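Local atomic coordinates of NS3-like protein (Alongshan virus, PDB entry 6M40), a protein that probably unwinds RNA with energy from nucleoside triphosphate hydrolysis, this chain being the helicase part of a longer flavivirus-like viral protein. Residues Tyr113-Thr118 with Ala143-Met148; Gly18-Leu23 with Gln134-Glu139; Arg48-Gly53 with Arg87-Thr92; Thr95-Ala100 with Lys126-Leu131. All coordinates share one frame; numbering follows the deposited sequence.

Contact 1 (Tyr113-Thr118 with Ala143-Met148)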
loop_
_atom_site.group_PDB
_atom_site.type_symbol
_atom_site.label_atom_id
_atom_site.label_comp_id
_atom_site.label_asym_id
_atom_site.label_seq_id
_atom_site.Cartn_x
_atom_site.Cartn_y
_atom_site.Cartn_z
ATOM N N TYR A 113 1.579 -0.635 19.671
ATOM C CA TYR A 113 1.582 -0.164 18.292
ATOM C C TYR A 113 0.141 0.083 17.852
ATOM O O TYR A 113 -0.793 -0.522 18.382
ATOM C CB TYR A 113 2.327 -1.178 17.389
ATOM C CG TYR A 113 3.722 -1.525 17.928
ATOM C CD1 TYR A 113 3.887 -2.483 18.931
ATOM C CD2 TYR A 113 4.867 -0.881 17.453
ATOM C CE1 TYR A 113 5.146 -2.795 19.441
ATOM C CE2 TYR A 113 6.140 -1.191 17.964
ATOM C CZ TYR A 113 6.263 -2.149 18.953
ATOM O OH TYR A 113 7.501 -2.470 19.463
ATOM N N VAL A 114 -0.041 1.038 16.941
ATOM C CA VAL A 114 -1.320 1.275 16.271
ATOM C C VAL A 114 -1.019 1.374 14.783
ATOM O O VAL A 114 -0.313 2.296 14.354
ATOM C CB VAL A 114 -2.024 2.562 16.756
ATOM C CG1 VAL A 114 -3.132 2.945 15.792
ATOM C CG2 VAL A 114 -2.588 2.393 18.167
ATOM N N LEU A 115 -1.549 0.446 13.998
ATOM C CA LEU A 115 -1.271 0.384 12.572
ATOM C C LEU A 115 -2.538 0.660 11.779
ATOM O O LEU A 115 -3.587 0.072 12.048
ATOM C CB LEU A 115 -0.710 -0.982 12.186
ATOM C CG LEU A 115 0.755 -1.286 12.504
ATOM C CD1 LEU A 115 1.057 -1.237 13.983
ATOM C CD2 LEU A 115 1.068 -2.656 11.929
ATOM N N ASP A 116 -2.428 1.549 10.802
ATOM C CA ASP A 116 -3.548 1.980 9.983
ATOM C C ASP A 116 -3.305 1.550 8.546
ATOM O O ASP A 116 -2.186 1.653 8.037
ATOM C CB ASP A 116 -3.728 3.504 10.058
ATOM C CG ASP A 116 -4.913 4.009 9.256
ATOM O OD1 ASP A 116 -5.812 3.216 8.933
ATOM O OD2 ASP A 116 -4.933 5.216 8.941
ATOM N N GLU A 117 -4.359 1.061 7.898
ATOM C CA GLU A 117 -4.271 0.586 6.518
ATOM C C GLU A 117 -3.392 -0.658 6.420
ATOM O O GLU A 117 -2.565 -0.791 5.514
ATOM C CB GLU A 117 -3.751 1.681 5.591
ATOM C CG GLU A 117 -4.587 2.946 5.573
ATOM C CD GLU A 117 -5.859 2.794 4.765
ATOM O OE1 GLU A 117 -5.767 2.496 3.560
ATOM O OE2 GLU A 117 -6.952 2.968 5.335
ATOM N N THR A 118 -3.558 -1.574 7.371
ATOM C CA THR A 118 -2.768 -2.799 7.368
ATOM C C THR A 118 -2.937 -3.593 6.078
ATOM O O THR A 118 -2.163 -4.530 5.835
ATOM C CB THR A 118 -3.152 -3.667 8.563
ATOM O OG1 THR A 118 -3.828 -2.867 9.539
ATOM C CG2 THR A 118 -1.917 -4.267 9.195
ATOM N N ALA A 143 2.044 -4.909 26.478
ATOM C CA ALA A 143 1.689 -3.990 25.408
ATOM C C ALA A 143 0.698 -4.694 24.491
ATOM O O ALA A 143 0.582 -5.920 24.500
ATOM C CB ALA A 143 2.927 -3.533 24.631
ATOM N N ALA A 144 -0.018 -3.901 23.701
ATOM C CA ALA A 144 -1.002 -4.409 22.760
ATOM C C ALA A 144 -0.801 -3.742 21.405
ATOM O O ALA A 144 -0.063 -2.756 21.277
ATOM C CB ALA A 144 -2.434 -4.161 23.263
ATOM N N CYS A 145 -1.466 -4.295 20.386
ATOM C CA CYS A 145 -1.516 -3.710 19.052
ATOM C C CYS A 145 -2.970 -3.453 18.678
ATOM O O CYS A 145 -3.874 -4.170 19.110
ATOM C CB CYS A 145 -0.850 -4.628 18.010
ATOM S SG CYS A 145 -0.959 -4.082 16.283
ATOM N N ILE A 146 -3.188 -2.431 17.858
ATOM C CA ILE A 146 -4.496 -2.150 17.292
ATOM C C ILE A 146 -4.330 -2.073 15.780
ATOM O O ILE A 146 -3.728 -1.123 15.262
ATOM C CB ILE A 146 -5.110 -0.861 17.850
ATOM C CG1 ILE A 146 -5.409 -1.038 19.341
ATOM C CG2 ILE A 146 -6.390 -0.513 17.096
ATOM C CD1 ILE A 146 -5.995 0.173 20.003
ATOM N N GLU A 147 -4.864 -3.065 15.081
ATOM C CA GLU A 147 -4.914 -3.071 13.630
ATOM C C GLU A 147 -6.235 -2.486 13.152
ATOM O O GLU A 147 -7.295 -2.777 13.715
ATOM C CB GLU A 147 -4.788 -4.494 13.090
ATOM C CG GLU A 147 -3.396 -4.977 12.819
ATOM C CD GLU A 147 -3.405 -6.301 12.098
ATOM O OE1 GLU A 147 -4.377 -6.576 11.364
ATOM O OE2 GLU A 147 -2.449 -7.073 12.276
HETATM N N MSE A 148 -6.172 -1.683 12.097
HETATM C CA MSE A 148 -7.383 -1.134 11.504
HETATM C C MSE A 148 -7.252 -1.101 9.989
HETATM O O MSE A 148 -6.300 -0.569 9.438
HETATM C CB MSE A 148 -7.701 0.262 12.055
HETATM C CG MSE A 148 -6.486 1.086 12.465
HETATM SE SE MSE A 148 -7.043 2.789 13.265
HETATM C CE MSE A 148 -7.559 3.730 11.620
#
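Tyr113 makes the first rungs between these segments: its N donates to Ala144 O at 3.1 Å, and its O accepts from Ile146 N. The same oxygen also receives a CA-H...O contact from Cys145. The two short strands are 7° from parallel, with axes 4.8 Å apart. Val114 directs its backbone bonds the other way, to Tyr50 and Ala52 of the next strand, while its CG2 lies beside Ile146 CB at 4.1 Å, both side chains pointing the same way; Ile146 also touches Tyr38 of helix 31-42. Leu115 returns to the ladder, its N bonded to Ile146 O at 3.0 Å and its O to Met148 N; on the face covered by helix 123-136, its CD1 approaches Cys145 SG. Asp116 has CG anti to the backbone N (chi1 -178°), and the bent chain of Met148, a selenomethionine, brings its CE methyl to this carboxylate, whose OD1 forms a salt bridge with Lys31. Glu117 N donates to Met148 O at 3.0 Å. Thr118 OG1 adds a weak bond to that oxygen, while its CG2 packs 3.8 Å from Glu147 CD, whose OE2 is bonded to His133. Asp116 to His119 read Asp-Glu-Thr-His, as in motif II of DExH helicases, and Lys31 belongs to the P-loop sequence. The Glu117 bond, with the weak one from Thr118, is consistent with strand 145-149 helping to position the motif's backbone.

Contact 2 (Gly18-Leu23 with Gln134-Glu139)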
loop_
_atom_site.group_PDB
_atom_site.type_symbol
_atom_site.label_atom_id
_atom_site.label_comp_id
_atom_site.label_asym_id
_atom_site.label_seq_id
_atom_site.Cartn_x
_atom_site.Cartn_y
_atom_site.Cartn_z
ATOM N N GLY A 18 -1.702 -8.206 26.539
ATOM C CA GLY A 18 -0.903 -8.646 25.412
ATOM C C GLY A 18 -1.727 -9.320 24.336
ATOM O O GLY A 18 -1.777 -10.549 24.251
ATOM N N VAL A 19 -2.365 -8.506 23.496
ATOM C CA VAL A 19 -3.348 -8.975 22.528
ATOM C C VAL A 19 -3.237 -8.106 21.284
ATOM O O VAL A 19 -2.862 -6.933 21.361
ATOM C CB VAL A 19 -4.779 -8.922 23.127
ATOM C CG1 VAL A 19 -5.842 -9.158 22.052
ATOM C CG2 VAL A 19 -4.916 -9.924 24.266
ATOM N N VAL A 20 -3.551 -8.689 20.129
ATOM C CA VAL A 20 -3.719 -7.935 18.890
ATOM C C VAL A 20 -5.209 -7.819 18.609
ATOM O O VAL A 20 -5.936 -8.819 18.654
ATOM C CB VAL A 20 -3.000 -8.599 17.705
ATOM C CG1 VAL A 20 -3.088 -7.703 16.477
ATOM C CG2 VAL A 20 -1.540 -8.897 18.048
ATOM N N LEU A 21 -5.667 -6.604 18.320
ATOM C CA LEU A 21 -7.092 -6.314 18.216
ATOM C C LEU A 21 -7.365 -5.615 16.893
ATOM O O LEU A 21 -7.032 -4.439 16.728
ATOM C CB LEU A 21 -7.558 -5.464 19.400
ATOM C CG LEU A 21 -9.053 -5.392 19.720
ATOM C CD1 LEU A 21 -9.565 -3.987 19.418
ATOM C CD2 LEU A 21 -9.860 -6.433 18.978
ATOM N N GLN A 22 -7.976 -6.338 15.957
ATOM C CA GLN A 22 -8.405 -5.739 14.701
ATOM C C GLN A 22 -9.646 -4.881 14.910
ATOM O O GLN A 22 -10.509 -5.192 15.734
ATOM C CB GLN A 22 -8.727 -6.816 13.667
ATOM C CG GLN A 22 -7.577 -7.703 13.266
ATOM C CD GLN A 22 -7.918 -8.536 12.046
ATOM O OE1 GLN A 22 -7.503 -8.221 10.933
ATOM N NE2 GLN A 22 -8.683 -9.599 12.248
ATOM N N LEU A 23 -9.743 -3.812 14.125
ATOM C CA LEU A 23 -10.930 -2.964 14.102
ATOM C C LEU A 23 -11.223 -2.609 12.654
ATOM O O LEU A 23 -10.490 -1.819 12.052
ATOM C CB LEU A 23 -10.733 -1.706 14.940
ATOM C CG LEU A 23 -10.586 -1.899 16.448
ATOM C CD1 LEU A 23 -10.632 -0.530 17.086
ATOM C CD2 LEU A 23 -11.665 -2.800 17.015
ATOM N N GLN A 134 4.374 -10.525 16.849
ATOM C CA GLN A 134 5.280 -11.346 17.651
ATOM C C GLN A 134 5.653 -10.647 18.955
ATOM O O GLN A 134 5.632 -11.263 20.024
ATOM C CB GLN A 134 6.542 -11.687 16.842
ATOM C CG GLN A 134 7.585 -12.562 17.561
ATOM C CD GLN A 134 8.961 -12.539 16.897
ATOM O OE1 GLN A 134 9.504 -11.472 16.619
ATOM N NE2 GLN A 134 9.528 -13.719 16.646
ATOM N N THR A 135 6.023 -9.369 18.890
ATOM C CA THR A 135 6.491 -8.684 20.088
ATOM C C THR A 135 5.370 -8.266 21.025
ATOM O O THR A 135 5.660 -7.831 22.145
ATOM C CB THR A 135 7.299 -7.433 19.726
ATOM O OG1 THR A 135 7.993 -6.955 20.889
ATOM C CG2 THR A 135 6.386 -6.334 19.218
ATOM N N VAL A 136 4.116 -8.365 20.598
ATOM C CA VAL A 136 2.984 -7.966 21.419
ATOM C C VAL A 136 2.353 -9.164 22.118
ATOM O O VAL A 136 1.958 -9.064 23.278
ATOM C CB VAL A 136 1.955 -7.203 20.558
ATOM C CG1 VAL A 136 0.690 -6.939 21.341
ATOM C CG2 VAL A 136 2.553 -5.885 20.066
ATOM N N CYS A 137 2.257 -10.305 21.439
ATOM C CA CYS A 137 1.808 -11.532 22.086
ATOM C C CYS A 137 2.935 -12.255 22.807
ATOM O O CYS A 137 2.708 -13.328 23.381
ATOM C CB CYS A 137 1.174 -12.463 21.056
ATOM S SG CYS A 137 -0.024 -11.655 19.999
ATOM N N LYS A 138 4.137 -11.687 22.783
ATOM C CA LYS A 138 5.314 -12.233 23.443
ATOM C C LYS A 138 5.039 -12.650 24.881
ATOM O O LYS A 138 4.108 -12.157 25.520
ATOM C CB LYS A 138 6.407 -11.168 23.384
ATOM C CG LYS A 138 7.769 -11.562 23.863
ATOM C CD LYS A 138 8.573 -10.312 24.185
ATOM C CE LYS A 138 8.538 -9.287 23.047
ATOM N NZ LYS A 138 9.408 -8.115 23.335
ATOM N N GLU A 139 5.843 -13.578 25.390
ATOM C CA GLU A 139 5.749 -13.962 26.790
ATOM C C GLU A 139 6.228 -12.818 27.678
ATOM O O GLU A 139 7.273 -12.206 27.427
ATOM C CB GLU A 139 6.571 -15.220 27.061
ATOM C CG GLU A 139 6.286 -16.367 26.099
ATOM C CD GLU A 139 7.249 -16.407 24.926
ATOM O OE1 GLU A 139 8.473 -16.358 25.157
ATOM O OE2 GLU A 139 6.783 -16.493 23.774
#
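Val136, in the last turn of helix 123-136, packs against Gly18 and Val19, the loop residues just ahead of strand 20-24, which lies at one edge of the six-stranded parallel sheet of this P-loop NTPase-type domain. The whole contact is small, with a summed buried surface of 183 Å², and its denser part centres on the buried Val136. Its CG1, anti to the backbone N (chi1 172°), extends to the main chain of Val19, 3.6 Å from Val19 O and 4.1 Å from Val19 N. One branch therefore rests on a peptide main chain rather than interlocking with another side chain. Beside it, Gly18 CA lies 3.6 Å from Val136 O, an oxygen that takes a hydrogen bond from Ser141 OG. Val19 is also joined by a backbone hydrogen bond to Cys145 of the adjacent strand, so the methyl meets main chain already tied to the sheet. Tyr113 contacts Val136 as well, which places that side chain between the helix and the sheet. The evidence for a looser outer part is equally direct. Val19 and Cys137 are exposed, and the CB of Val19 points away from the helix end. Val20 is only partly exposed, but its CG2 is 4.4 Å from Val136 CG1, a light apolar approach. Cys137, itself exposed, has SG anti to its carbonyl carbon (chi1 -48°), which turns the sulfur to Val20 CG2 at 3.7 Å.

Contact 3 (Arg48-Gly53 with Arg87-Thr92)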
loop_
_atom_site.group_PDB
_atom_site.type_symbol
_atom_site.label_atom_id
_atom_site.label_comp_id
_atom_site.label_asym_id
_atom_site.label_seq_id
_atom_site.Cartn_x
_atom_site.Cartn_y
_atom_site.Cartn_z
ATOM N N ARG A 48 5.461 3.725 25.729
ATOM C CA ARG A 48 5.456 4.413 24.447
ATOM C C ARG A 48 4.452 3.731 23.526
ATOM O O ARG A 48 4.178 2.537 23.666
ATOM C CB ARG A 48 6.833 4.404 23.763
ATOM C CG ARG A 48 7.959 4.994 24.577
ATOM C CD ARG A 48 9.148 5.334 23.683
ATOM N NE ARG A 48 10.163 6.103 24.395
ATOM C CZ ARG A 48 11.213 6.677 23.819
ATOM N NH1 ARG A 48 11.402 6.577 22.512
ATOM N NH2 ARG A 48 12.077 7.357 24.556
ATOM N N VAL A 49 3.916 4.488 22.571
ATOM C CA VAL A 49 3.029 3.928 21.559
ATOM C C VAL A 49 3.420 4.478 20.196
ATOM O O VAL A 49 3.475 5.697 20.001
ATOM C CB VAL A 49 1.543 4.225 21.834
ATOM C CG1 VAL A 49 0.716 3.898 20.596
ATOM C CG2 VAL A 49 1.059 3.433 23.030
ATOM N N TYR A 50 3.661 3.579 19.252
ATOM C CA TYR A 50 4.069 3.941 17.904
ATOM C C TYR A 50 2.863 3.886 16.986
ATOM O O TYR A 50 2.075 2.941 17.051
ATOM C CB TYR A 50 5.177 3.009 17.414
ATOM C CG TYR A 50 6.518 3.334 18.028
ATOM C CD1 TYR A 50 6.861 2.888 19.304
ATOM C CD2 TYR A 50 7.441 4.100 17.337
ATOM C CE1 TYR A 50 8.095 3.199 19.863
ATOM C CE2 TYR A 50 8.674 4.414 17.890
ATOM C CZ TYR A 50 8.993 3.962 19.146
ATOM O OH TYR A 50 10.218 4.286 19.675
ATOM N N VAL A 51 2.700 4.915 16.164
ATOM C CA VAL A 51 1.578 5.010 15.239
ATOM C C VAL A 51 2.142 5.075 13.831
ATOM O O VAL A 51 3.040 5.877 13.557
ATOM C CB VAL A 51 0.698 6.238 15.540
ATOM C CG1 VAL A 51 -0.503 6.260 14.600
ATOM C CG2 VAL A 51 0.240 6.229 16.998
ATOM N N ALA A 52 1.617 4.241 12.938
ATOM C CA ALA A 52 2.188 4.142 11.606
ATOM C C ALA A 52 1.094 3.968 10.563
ATOM O O ALA A 52 0.073 3.309 10.796
ATOM C CB ALA A 52 3.187 2.989 11.488
ATOM N N GLY A 53 1.336 4.559 9.403
ATOM C CA GLY A 53 0.446 4.449 8.278
ATOM C C GLY A 53 1.222 4.379 6.984
ATOM O O GLY A 53 2.374 4.808 6.893
ATOM N N ARG A 87 7.160 10.001 23.756
ATOM C CA ARG A 87 6.261 8.988 24.310
ATOM C C ARG A 87 5.201 8.486 23.339
ATOM O O ARG A 87 4.599 7.444 23.614
ATOM C CB ARG A 87 5.549 9.523 25.560
ATOM C CG ARG A 87 6.219 9.151 26.874
ATOM C CD ARG A 87 5.215 9.033 28.015
ATOM N NE ARG A 87 4.568 10.301 28.345
ATOM C CZ ARG A 87 5.130 11.262 29.069
ATOM N NH1 ARG A 87 6.362 11.113 29.531
ATOM N NH2 ARG A 87 4.464 12.377 29.326
ATOM N N VAL A 88 4.932 9.173 22.231
ATOM C CA VAL A 88 4.025 8.692 21.192
ATOM C C VAL A 88 4.640 9.116 19.865
ATOM O O VAL A 88 4.705 10.313 19.568
ATOM C CB VAL A 88 2.598 9.248 21.330
ATOM C CG1 VAL A 88 1.882 9.197 19.987
ATOM C CG2 VAL A 88 1.815 8.466 22.376
ATOM N N VAL A 89 5.080 8.149 19.065
ATOM C CA VAL A 89 5.710 8.421 17.777
ATOM C C VAL A 89 4.728 8.064 16.671
ATOM O O VAL A 89 4.071 7.019 16.731
ATOM C CB VAL A 89 7.028 7.634 17.622
ATOM C CG1 VAL A 89 7.733 8.018 16.322
ATOM C CG2 VAL A 89 7.927 7.864 18.819
ATOM N N VAL A 90 4.614 8.931 15.675
ATOM C CA VAL A 90 3.872 8.625 14.464
ATOM C C VAL A 90 4.854 8.642 13.306
ATOM O O VAL A 90 5.711 9.529 13.215
ATOM C CB VAL A 90 2.712 9.614 14.210
ATOM C CG1 VAL A 90 1.713 9.572 15.347
ATOM C CG2 VAL A 90 3.243 11.012 14.003
ATOM N N THR A 91 4.715 7.672 12.414
ATOM C CA THR A 91 5.592 7.550 11.264
ATOM C C THR A 91 4.847 6.726 10.219
ATOM O O THR A 91 3.625 6.587 10.292
ATOM C CB THR A 91 6.940 6.949 11.698
ATOM O OG1 THR A 91 7.698 6.551 10.550
ATOM C CG2 THR A 91 6.749 5.769 12.638
ATOM N N THR A 92 5.568 6.220 9.229
ATOM C CA THR A 92 4.987 5.351 8.217
ATOM C C THR A 92 5.328 3.897 8.524
ATOM O O THR A 92 6.191 3.598 9.353
ATOM C CB THR A 92 5.501 5.735 6.830
ATOM O OG1 THR A 92 6.856 5.283 6.679
ATOM C CG2 THR A 92 5.463 7.239 6.668
#
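Tyr50 has CG anti to its carbonyl carbon (chi1 -76°), which turns the ring towards Val89, whose CG2, also anti to its own carbonyl carbon, comes 3.7 Å from Tyr50 CE2. Strand pairing sets the two side by side, and the ring approaches obliquely, with CD2 and CE2 of Tyr50 both 3.6 Å from Val89 CB. On the other face, Val90 CG1 meets Val51 CB at 3.5 Å, the two valines pointing the same way. The strands are parallel with an angle of 23° between them, and five backbone bonds join them. Val49 N donates to Arg87 O at 3.2 Å, and Val89 N returns a bond to Val49 O at 3.1 Å. Val51 then bonds through N to Val89 O and through O to Thr91 N, before Gly53 N reaches Thr91 O. Helix 93-102 covers the face of Tyr50 and Ala52, where Tyr50 OH is hydrogen-bonded to Tyr99 OH; helix 56-64 touches Val51 and Val90. Thr91 OG1 bonds to Met75 O of strand 72-75, at one edge of the sheet. The chemistry implies main-chain bonds between largely apolar faces, whose few polar groups have partners, with strand 88-92 leading straight into a helix capped by Thr92 OG1 on Thr95 N.

Contact 4 (Thr95-Ala100 with Lys126-Leu131)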
loop_
_atom_site.group_PDB
_atom_site.type_symbol
_atom_site.label_atom_id
_atom_site.label_comp_id
_atom_site.label_asym_id
_atom_site.label_seq_id
_atom_site.Cartn_x
_atom_site.Cartn_y
_atom_site.Cartn_z
ATOM N N THR A 95 9.238 3.249 7.555
ATOM C CA THR A 95 10.338 3.684 8.408
ATOM C C THR A 95 10.165 3.264 9.865
ATOM O O THR A 95 11.104 3.424 10.644
ATOM C CB THR A 95 10.576 5.207 8.352
ATOM O OG1 THR A 95 9.589 5.919 9.108
ATOM C CG2 THR A 95 10.615 5.710 6.916
ATOM N N LEU A 96 9.014 2.724 10.262
ATOM C CA LEU A 96 8.962 2.035 11.545
ATOM C C LEU A 96 9.688 0.699 11.450
ATOM O O LEU A 96 10.493 0.349 12.320
ATOM C CB LEU A 96 7.525 1.802 11.999
ATOM C CG LEU A 96 7.415 1.400 13.487
ATOM C CD1 LEU A 96 5.981 1.183 13.853
ATOM C CD2 LEU A 96 8.209 0.163 13.873
ATOM N N LEU A 97 9.383 -0.079 10.415
ATOM C CA LEU A 97 10.115 -1.313 10.193
ATOM C C LEU A 97 11.610 -1.038 10.217
ATOM O O LEU A 97 12.368 -1.698 10.938
ATOM C CB LEU A 97 9.691 -1.949 8.872
ATOM C CG LEU A 97 10.281 -3.337 8.621
ATOM C CD1 LEU A 97 9.862 -4.285 9.727
ATOM C CD2 LEU A 97 9.869 -3.875 7.268
ATOM N N ARG A 98 12.047 -0.039 9.456
ATOM C CA ARG A 98 13.462 0.284 9.409
ATOM C C ARG A 98 14.010 0.594 10.792
ATOM O O ARG A 98 15.198 0.385 11.040
ATOM C CB ARG A 98 13.682 1.464 8.471
ATOM C CG ARG A 98 15.150 1.838 8.299
ATOM C CD ARG A 98 15.296 3.071 7.428
ATOM N NE ARG A 98 16.698 3.375 7.169
ATOM C CZ ARG A 98 17.141 4.534 6.700
ATOM N NH1 ARG A 98 16.294 5.521 6.434
ATOM N NH2 ARG A 98 18.436 4.715 6.500
ATOM N N TYR A 99 13.166 1.076 11.702
ATOM C CA TYR A 99 13.620 1.476 13.028
ATOM C C TYR A 99 13.559 0.329 14.029
ATOM O O TYR A 99 14.553 0.046 14.705
ATOM C CB TYR A 99 12.794 2.673 13.513
ATOM C CG TYR A 99 12.939 3.020 14.983
ATOM C CD1 TYR A 99 14.088 3.641 15.472
ATOM C CD2 TYR A 99 11.917 2.742 15.880
ATOM C CE1 TYR A 99 14.211 3.969 16.815
ATOM C CE2 TYR A 99 12.033 3.057 17.222
ATOM C CZ TYR A 99 13.179 3.672 17.684
ATOM O OH TYR A 99 13.287 3.991 19.018
ATOM N N ALA A 100 12.413 -0.345 14.132
ATOM C CA ALA A 100 12.307 -1.450 15.075
ATOM C C ALA A 100 13.437 -2.452 14.887
ATOM O O ALA A 100 13.890 -3.072 15.856
ATOM C CB ALA A 100 10.956 -2.148 14.930
ATOM N N LYS A 126 3.608 -6.096 5.438
ATOM C CA LYS A 126 3.402 -7.492 5.800
ATOM C C LYS A 126 4.350 -7.923 6.909
ATOM O O LYS A 126 3.916 -8.428 7.947
ATOM C CB LYS A 126 3.598 -8.380 4.578
ATOM C CG LYS A 126 2.877 -7.939 3.316
ATOM C CD LYS A 126 1.488 -8.539 3.224
ATOM C CE LYS A 126 0.926 -8.441 1.824
ATOM N NZ LYS A 126 -0.244 -9.348 1.667
ATOM N N VAL A 127 5.655 -7.750 6.699
ATOM C CA VAL A 127 6.613 -8.207 7.697
ATOM C C VAL A 127 6.459 -7.398 8.975
ATOM O O VAL A 127 6.611 -7.925 10.081
ATOM C CB VAL A 127 8.042 -8.133 7.139
ATOM C CG1 VAL A 127 8.116 -8.813 5.782
ATOM C CG2 VAL A 127 8.487 -6.708 7.022
ATOM N N LEU A 128 6.152 -6.105 8.849
ATOM C CA LEU A 128 5.890 -5.296 10.034
ATOM C C LEU A 128 4.734 -5.880 10.836
ATOM O O LEU A 128 4.820 -6.015 12.062
ATOM C CB LEU A 128 5.594 -3.854 9.622
ATOM C CG LEU A 128 5.413 -2.860 10.763
ATOM C CD1 LEU A 128 6.638 -2.808 11.674
ATOM C CD2 LEU A 128 5.129 -1.492 10.165
ATOM N N ARG A 129 3.629 -6.224 10.157
ATOM C CA ARG A 129 2.474 -6.785 10.858
ATOM C C ARG A 129 2.870 -8.020 11.658
ATOM O O ARG A 129 2.457 -8.187 12.811
ATOM C CB ARG A 129 1.361 -7.127 9.861
ATOM C CG ARG A 129 -0.065 -6.956 10.424
ATOM C CD ARG A 129 -1.150 -7.754 9.673
ATOM N NE ARG A 129 -1.320 -7.334 8.285
ATOM C CZ ARG A 129 -1.089 -8.107 7.224
ATOM N NH1 ARG A 129 -0.693 -9.364 7.377
ATOM N NH2 ARG A 129 -1.263 -7.621 6.003
ATOM N N ALA A 130 3.695 -8.889 11.060
ATOM C CA ALA A 130 4.144 -10.105 11.732
ATOM C C ALA A 130 5.017 -9.800 12.940
ATOM O O ALA A 130 4.926 -10.485 13.966
ATOM C CB ALA A 130 4.910 -10.985 10.746
ATOM N N LEU A 131 5.894 -8.801 12.828
ATOM C CA LEU A 131 6.806 -8.494 13.925
ATOM C C LEU A 131 6.079 -7.818 15.077
ATOM O O LEU A 131 6.376 -8.091 16.246
ATOM C CB LEU A 131 7.952 -7.621 13.411
ATOM C CG LEU A 131 8.944 -8.355 12.504
ATOM C CD1 LEU A 131 9.844 -7.390 11.755
ATOM C CD2 LEU A 131 9.794 -9.343 13.311
#
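Leu96, whose side chain meets Leu128, carries a carbonyl oxygen gripped by two backbone donors: Ala100 N at 2.7 Å and Tyr99 N at 2.8 Å from Leu96 O. The first is the usual helical bond four residues on, and the second is the shorter step of three; together they hold this turn of helix 93-102. The contact itself is wholly apolar. Leu96 CD2 lies 4.0 Å from Leu128 CD1, with the two side chains at about a right angle. Leu97 points toward the second helix and touches three of its residues. Its CG is anti to the backbone N (chi1 -173°), and the next torsion (chi2 59°) sets CD1, which sits 4.0 Å from Leu128 CD1. The same methyl is 3.7 Å from Leu131 CD1, so Leu97 rests between residues three apart on the opposing helix. Val127, one turn before Leu131, brings CG2 3.9 Å from Leu97 CD1; its nearer approach to CD2 is doubtful. All five touching residues are buried. The axes of the two short helical segments come within 9.9 Å and run at 50° to each other, an oblique packing through leucine and valine methyls. Helix 362-371 covers the pair, its Leu369 touching both Leu97 and Val127, while Cys336 of helix 328-339 also packs on Val127. Lys126, which takes no part in the packing between these helices, forms a salt bridge with Asp323. The two helices follow strands 88-92 and 111-116, respectively, and thus join the parallel sheet to the helices of the later part of the chain.

From the N terminus, contact 2 opens first with 18-23 and closes a long loop at 134-139, tying edge strand 20-24 to the end of helix 123-136. Two smaller loops nest inside it. Contact 3 runs from 48-53 to 87-92 and is complete before contact 4 opens at 95-100, closing at 126-131. Contact 1 starts at 113-118, inside the loops of both contact 4 and contact 2, and closes beyond them at 143-148, so it crosses both. Strand neighbours join contacts 1, 2 and 3 into one parallel sheet, and contact 4 pairs two helices that follow its strands. Contacts 2 and 3 stay apart, their nearest atoms about 9 Å from each other.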